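Local coordinates for protein sortase (Actinomyces oris, PDB 2XWG) that probably links pilin subunits covalently during fimbrial assembly, acting as a class C sortase with a cysteine acyl-thioester intermediate, at residues D197-V202 with R222-G227; V101-V106 with S136-G141. All coordinates share one frame; numbering follows the deposited sequence.

Contact 1 of 2, residues D197-V202 with R222-G227; sequences DSLRKV and RLLVTG
The 3-10 turn through Ser198 and Leu199 stands well off the strand that carries Leu224: Ser198 CA and Leu224 CA, the nearest pair, are 8.9 Å apart. Side chains alone bridge the gap. The fold is the sortase beta-barrel. Residues 197-202 lie in the loop between strands 179-191 and 206-214. Residues 222-227 lie on strand 221-229, which is paired on its two sides with those same strands.

Leu224 points toward the loop and carries the contact on its side. One methyl, CD1, does the touching. It meets Leu199 CD2 at 3.4 Å, which is tight for two methyl groups. The two leucine side chains cross at about a right angle. Leu199 CG lies beside the backbone N and anti to the carbonyl carbon (chi1 -55°), which swings the side chain toward the strand. Its touching methyl, CD2, is the branch not in line with CA. Leu224 also packs on Ile211, and Leu199 on Ile74.

The loop is tied down elsewhere too. Arg200 O accepts a hydrogen bond from His145 ND1, and Arg200 NH1 donates to Ala72 O. The active site is close: the side chain of Leu224 is about 9 Å from that of Cys213, the predicted acyl-thioester residue. On the same strand, Arg222 touches Cys213 and forms a salt bridge from NE to Asp76. Its place beside the cysteine is consistent with the conserved active-site arginine of sortases.

Ser198 is the exposed member of the contact. Its OG lies 3.4 Å from Leu224 CD1. Seen from that methyl, Ser198 OG and Leu199 CD2 lie roughly 86° apart.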
loop_
_atom_site.group_PDB
_atom_site.type_symbol
_atom_site.label_atom_id
_atom_site.label_comp_id
_atom_site.label_asym_id
_atom_site.label_seq_id
_atom_site.Cartn_x
_atom_site.Cartn_y
_atom_site.Cartn_z
ATOM N N ASP A 197 -8.588 10.548 6.917
ATOM C CA ASP A 197 -9.387 10.964 5.757
ATOM C C ASP A 197 -8.679 10.895 4.404
ATOM O O ASP A 197 -9.339 10.697 3.377
ATOM C CB ASP A 197 -9.925 12.385 5.943
ATOM C CG ASP A 197 -11.018 12.464 6.986
ATOM O OD1 ASP A 197 -11.552 11.390 7.358
ATOM O OD2 ASP A 197 -11.342 13.599 7.424
ATOM N N SER A 198 -7.355 11.074 4.390
ATOM C CA SER A 198 -6.642 11.213 3.116
ATOM C C SER A 198 -6.195 9.888 2.497
ATOM O O SER A 198 -5.476 9.878 1.493
ATOM C CB SER A 198 -5.464 12.185 3.228
ATOM O OG SER A 198 -4.455 11.666 4.066
ATOM N N LEU A 199 -6.647 8.785 3.095
ATOM C CA LEU A 199 -6.379 7.442 2.590
ATOM C C LEU A 199 -7.600 6.879 1.836
ATOM O O LEU A 199 -7.580 5.752 1.337
ATOM C CB LEU A 199 -6.009 6.507 3.754
ATOM C CG LEU A 199 -4.845 6.904 4.667
ATOM C CD1 LEU A 199 -4.670 5.882 5.774
ATOM C CD2 LEU A 199 -3.537 7.103 3.886
ATOM N N ARG A 200 -8.660 7.676 1.761
ATOM C CA ARG A 200 -9.923 7.265 1.154
ATOM C C ARG A 200 -9.842 7.330 -0.367
ATOM O O ARG A 200 -9.024 8.078 -0.913
ATOM C CB ARG A 200 -11.039 8.184 1.666
ATOM C CG ARG A 200 -11.114 8.242 3.189
ATOM C CD ARG A 200 -12.117 9.277 3.692
ATOM N NE ARG A 200 -13.446 9.007 3.163
ATOM C CZ ARG A 200 -14.191 7.964 3.517
ATOM N NH1 ARG A 200 -13.735 7.087 4.414
ATOM N NH2 ARG A 200 -15.392 7.797 2.968
ATOM N N LYS A 201 -10.686 6.566 -1.060
ATOM C CA LYS A 201 -10.749 6.667 -2.519
ATOM C C LYS A 201 -10.941 8.111 -2.963
ATOM O O LYS A 201 -11.747 8.846 -2.389
ATOM C CB LYS A 201 -11.891 5.821 -3.087
ATOM C CG LYS A 201 -11.609 4.331 -3.165
ATOM C CD LYS A 201 -12.909 3.541 -3.138
ATOM C CE LYS A 201 -13.868 4.061 -4.200
ATOM N NZ LYS A 201 -15.269 3.630 -3.928
ATOM N N VAL A 202 -10.198 8.515 -3.985
ATOM C CA VAL A 202 -10.472 9.763 -4.684
ATOM C C VAL A 202 -10.987 9.412 -6.085
ATOM O O VAL A 202 -10.238 8.859 -6.906
ATOM C CB VAL A 202 -9.218 10.642 -4.772
ATOM C CG1 VAL A 202 -9.504 11.907 -5.576
ATOM C CG2 VAL A 202 -8.715 10.995 -3.363
ATOM N N ARG A 222 2.489 10.041 11.337
ATOM C CA ARG A 222 2.576 9.200 10.148
ATOM C C ARG A 222 3.017 10.018 8.962
ATOM O O ARG A 222 2.491 11.087 8.736
ATOM C CB ARG A 222 1.214 8.628 9.794
ATOM C CG ARG A 222 0.594 7.820 10.879
ATOM C CD ARG A 222 1.537 6.780 11.391
ATOM N NE ARG A 222 0.871 6.006 12.431
ATOM C CZ ARG A 222 1.297 5.915 13.684
ATOM N NH1 ARG A 222 2.399 6.560 14.057
ATOM N NH2 ARG A 222 0.628 5.170 14.560
ATOM N N LEU A 223 3.959 9.512 8.178
ATOM C CA LEU A 223 4.345 10.201 6.957
ATOM C C LEU A 223 3.631 9.560 5.759
ATOM O O LEU A 223 3.704 8.352 5.570
ATOM C CB LEU A 223 5.859 10.166 6.802
ATOM C CG LEU A 223 6.357 10.460 5.397
ATOM C CD1 LEU A 223 6.223 11.941 5.148
ATOM C CD2 LEU A 223 7.810 10.026 5.247
ATOM N N LEU A 224 2.911 10.363 4.975
ATOM C CA LEU A 224 2.111 9.864 3.857
ATOM C C LEU A 224 2.656 10.431 2.588
ATOM O O LEU A 224 2.559 11.626 2.367
ATOM C CB LEU A 224 0.646 10.294 3.944
ATOM C CG LEU A 224 -0.244 10.092 5.181
ATOM C CD1 LEU A 224 -1.669 9.823 4.758
ATOM C CD2 LEU A 224 0.199 8.985 6.081
ATOM N N VAL A 225 3.215 9.573 1.746
ATOM C CA VAL A 225 3.677 9.964 0.434
ATOM C C VAL A 225 2.683 9.402 -0.572
ATOM O O VAL A 225 2.473 8.192 -0.636
ATOM C CB VAL A 225 5.076 9.397 0.158
ATOM C CG1 VAL A 225 5.412 9.453 -1.343
ATOM C CG2 VAL A 225 6.128 10.123 0.991
ATOM N N THR A 226 2.046 10.278 -1.339
ATOM C CA THR A 226 1.033 9.845 -2.281
ATOM C C THR A 226 1.587 9.989 -3.685
ATOM O O THR A 226 2.190 11.010 -4.013
ATOM C CB THR A 226 -0.260 10.682 -2.155
ATOM O OG1 THR A 226 -0.779 10.605 -0.814
ATOM C CG2 THR A 226 -1.319 10.194 -3.142
ATOM N N GLY A 227 1.409 8.963 -4.509
ATOM C CA GLY A 227 1.801 9.050 -5.905
ATOM C C GLY A 227 0.569 8.909 -6.778
ATOM O O GLY A 227 -0.416 8.285 -6.365
#

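Contact 2 of 2, residues V101-V106 with S136-G141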
loop_
_atom_site.group_PDB
_atom_site.type_symbol
_atom_site.label_atom_id
_atom_site.label_comp_id
_atom_site.label_asym_id
_atom_site.label_seq_id
_atom_site.Cartn_x
_atom_site.Cartn_y
_atom_site.Cartn_z
ATOM N N VAL A 101 3.508 -13.585 -2.524
ATOM C CA VAL A 101 3.700 -12.143 -2.620
ATOM C C VAL A 101 2.571 -11.515 -3.427
ATOM O O VAL A 101 2.338 -11.905 -4.553
ATOM C CB VAL A 101 5.016 -11.848 -3.308
ATOM C CG1 VAL A 101 5.135 -10.385 -3.611
ATOM C CG2 VAL A 101 6.168 -12.318 -2.435
ATOM N N MET A 102 1.855 -10.549 -2.861
ATOM C CA MET A 102 0.777 -9.903 -3.596
ATOM C C MET A 102 1.316 -9.033 -4.747
ATOM O O MET A 102 0.791 -9.051 -5.870
ATOM C CB MET A 102 -0.108 -9.108 -2.638
ATOM C CG MET A 102 -0.814 -7.920 -3.258
ATOM S SD MET A 102 -1.882 -7.003 -2.118
ATOM C CE MET A 102 -2.443 -8.262 -1.005
ATOM N N ALA A 103 2.392 -8.297 -4.483
ATOM C CA ALA A 103 2.973 -7.387 -5.475
ATOM C C ALA A 103 4.374 -6.962 -5.031
ATOM O O ALA A 103 4.845 -7.347 -3.953
ATOM C CB ALA A 103 2.089 -6.165 -5.665
ATOM N N ARG A 104 5.035 -6.162 -5.858
ATOM C CA ARG A 104 6.376 -5.680 -5.539
ATOM C C ARG A 104 6.479 -4.191 -5.760
ATOM O O ARG A 104 5.904 -3.677 -6.724
ATOM C CB ARG A 104 7.401 -6.333 -6.443
ATOM C CG ARG A 104 7.628 -7.742 -6.135
ATOM C CD ARG A 104 9.062 -8.059 -6.371
ATOM N NE ARG A 104 9.532 -8.911 -5.291
ATOM C CZ ARG A 104 10.370 -8.539 -4.323
ATOM N NH1 ARG A 104 10.896 -7.299 -4.286
ATOM N NH2 ARG A 104 10.701 -9.438 -3.393
ATOM N N ILE A 105 7.256 -3.500 -4.922
ATOM C CA ILE A 105 7.441 -2.068 -5.099
ATOM C C ILE A 105 8.895 -1.724 -5.150
ATOM O O ILE A 105 9.683 -2.267 -4.392
ATOM C CB ILE A 105 6.825 -1.270 -3.953
ATOM C CG1 ILE A 105 7.042 0.233 -4.184
ATOM C CG2 ILE A 105 7.419 -1.692 -2.618
ATOM C CD1 ILE A 105 6.164 1.053 -3.315
ATOM N N VAL A 106 9.255 -0.820 -6.047
ATOM C CA VAL A 106 10.626 -0.358 -6.158
ATOM C C VAL A 106 10.586 1.156 -6.208
ATOM O O VAL A 106 9.856 1.737 -7.016
ATOM C CB VAL A 106 11.354 -0.915 -7.407
ATOM C CG1 VAL A 106 10.581 -0.600 -8.630
ATOM C CG2 VAL A 106 12.753 -0.311 -7.525
ATOM N N SER A 136 -7.811 -0.111 -1.834
ATOM C CA SER A 136 -7.792 -0.778 -3.121
ATOM C C SER A 136 -6.569 -1.679 -3.255
ATOM O O SER A 136 -5.471 -1.314 -2.847
ATOM C CB SER A 136 -7.774 0.264 -4.243
ATOM O OG SER A 136 -8.754 1.271 -4.042
ATOM N N LEU A 137 -6.758 -2.854 -3.835
ATOM C CA LEU A 137 -5.641 -3.727 -4.173
ATOM C C LEU A 137 -4.709 -3.003 -5.135
ATOM O O LEU A 137 -5.164 -2.205 -5.945
ATOM C CB LEU A 137 -6.178 -5.013 -4.812
ATOM C CG LEU A 137 -7.136 -5.818 -3.933
ATOM C CD1 LEU A 137 -7.655 -7.031 -4.668
ATOM C CD2 LEU A 137 -6.469 -6.222 -2.630
ATOM N N PRO A 138 -3.398 -3.277 -5.065
ATOM C CA PRO A 138 -2.452 -2.546 -5.924
ATOM C C PRO A 138 -2.403 -3.052 -7.374
ATOM O O PRO A 138 -1.380 -3.615 -7.799
ATOM C CB PRO A 138 -1.103 -2.805 -5.249
ATOM C CG PRO A 138 -1.265 -4.120 -4.572
ATOM C CD PRO A 138 -2.712 -4.209 -4.149
ATOM N N VAL A 139 -3.488 -2.854 -8.118
ATOM C CA VAL A 139 -3.532 -3.210 -9.535
ATOM C C VAL A 139 -3.885 -1.965 -10.335
ATOM O O VAL A 139 -4.196 -2.042 -11.527
ATOM C CB VAL A 139 -4.573 -4.320 -9.830
ATOM C CG1 VAL A 139 -4.041 -5.710 -9.454
ATOM C CG2 VAL A 139 -5.884 -4.017 -9.112
ATOM N N GLY A 140 -3.823 -0.810 -9.684
ATOM C CA GLY A 140 -4.080 0.433 -10.381
ATOM C C GLY A 140 -5.483 0.509 -10.967
ATOM O O GLY A 140 -6.356 -0.297 -10.645
ATOM N N GLY A 141 -5.711 1.488 -11.834
ATOM C CA GLY A 141 -7.017 1.638 -12.435
ATOM C C GLY A 141 -7.744 2.791 -11.786
ATOM O O GLY A 141 -7.225 3.393 -10.851
#
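Met102 lays its thioether against the Pro138 ring. Met102 SD is 3.6 Å from Pro138 CD and 3.8 Å from Pro138 CG. Met102 CG also approaches Pro138 CG, at 4.0 Å. The side chain crosses the ring at about a right angle. Met102 CG is anti to the backbone N and chi2 is also extended (179°), which brings the sulfur to the proline. The chain then bends at chi3, and CE turns away from the ring. Ala103 adds a looser touch, with its CB 4.1 Å from Pro138 CG. All three residues are buried.

Met102 and Ala103 both face Ile116 and form a classic beta bulge at the start of strand 103-107. The bulge lets two successive residues point toward the same proline. Pro138 is the centre of an inverse gamma turn, closed by Val139 N bonding to Leu137 O at 2.8 Å.

Further out, Met96 and Val174 also pack on Pro138. Pro138 O is hydrogen-bonded to Ser176 OG, and Leu137 N to Asn66 OD1 of helix 55-68. The calcium ligands Asp97 and Glu58 lie beyond, their side chains about 8 and 9 Å from that of Met102.

How the contacts relate
Contact 2 closes before contact 1 opens along the chain, and their centres are 16 Å apart. Both reach the same mixed sheet. Contact 2 sits at strand 103-107, which pairs with strand 171-176 where the first and last strands of the sheet meet. Contact 1 sits at strand 221-229, beside the strand that bears Cys213. In each contact a loop packs on a strand. The two loops meet where Lys201 CG packs at 4.3 Å from Ser136 OG. Both also bond to His145, on strand 144-149. The loops thus come together beside that strand, with contact 1 nearer the predicted active-site cysteine.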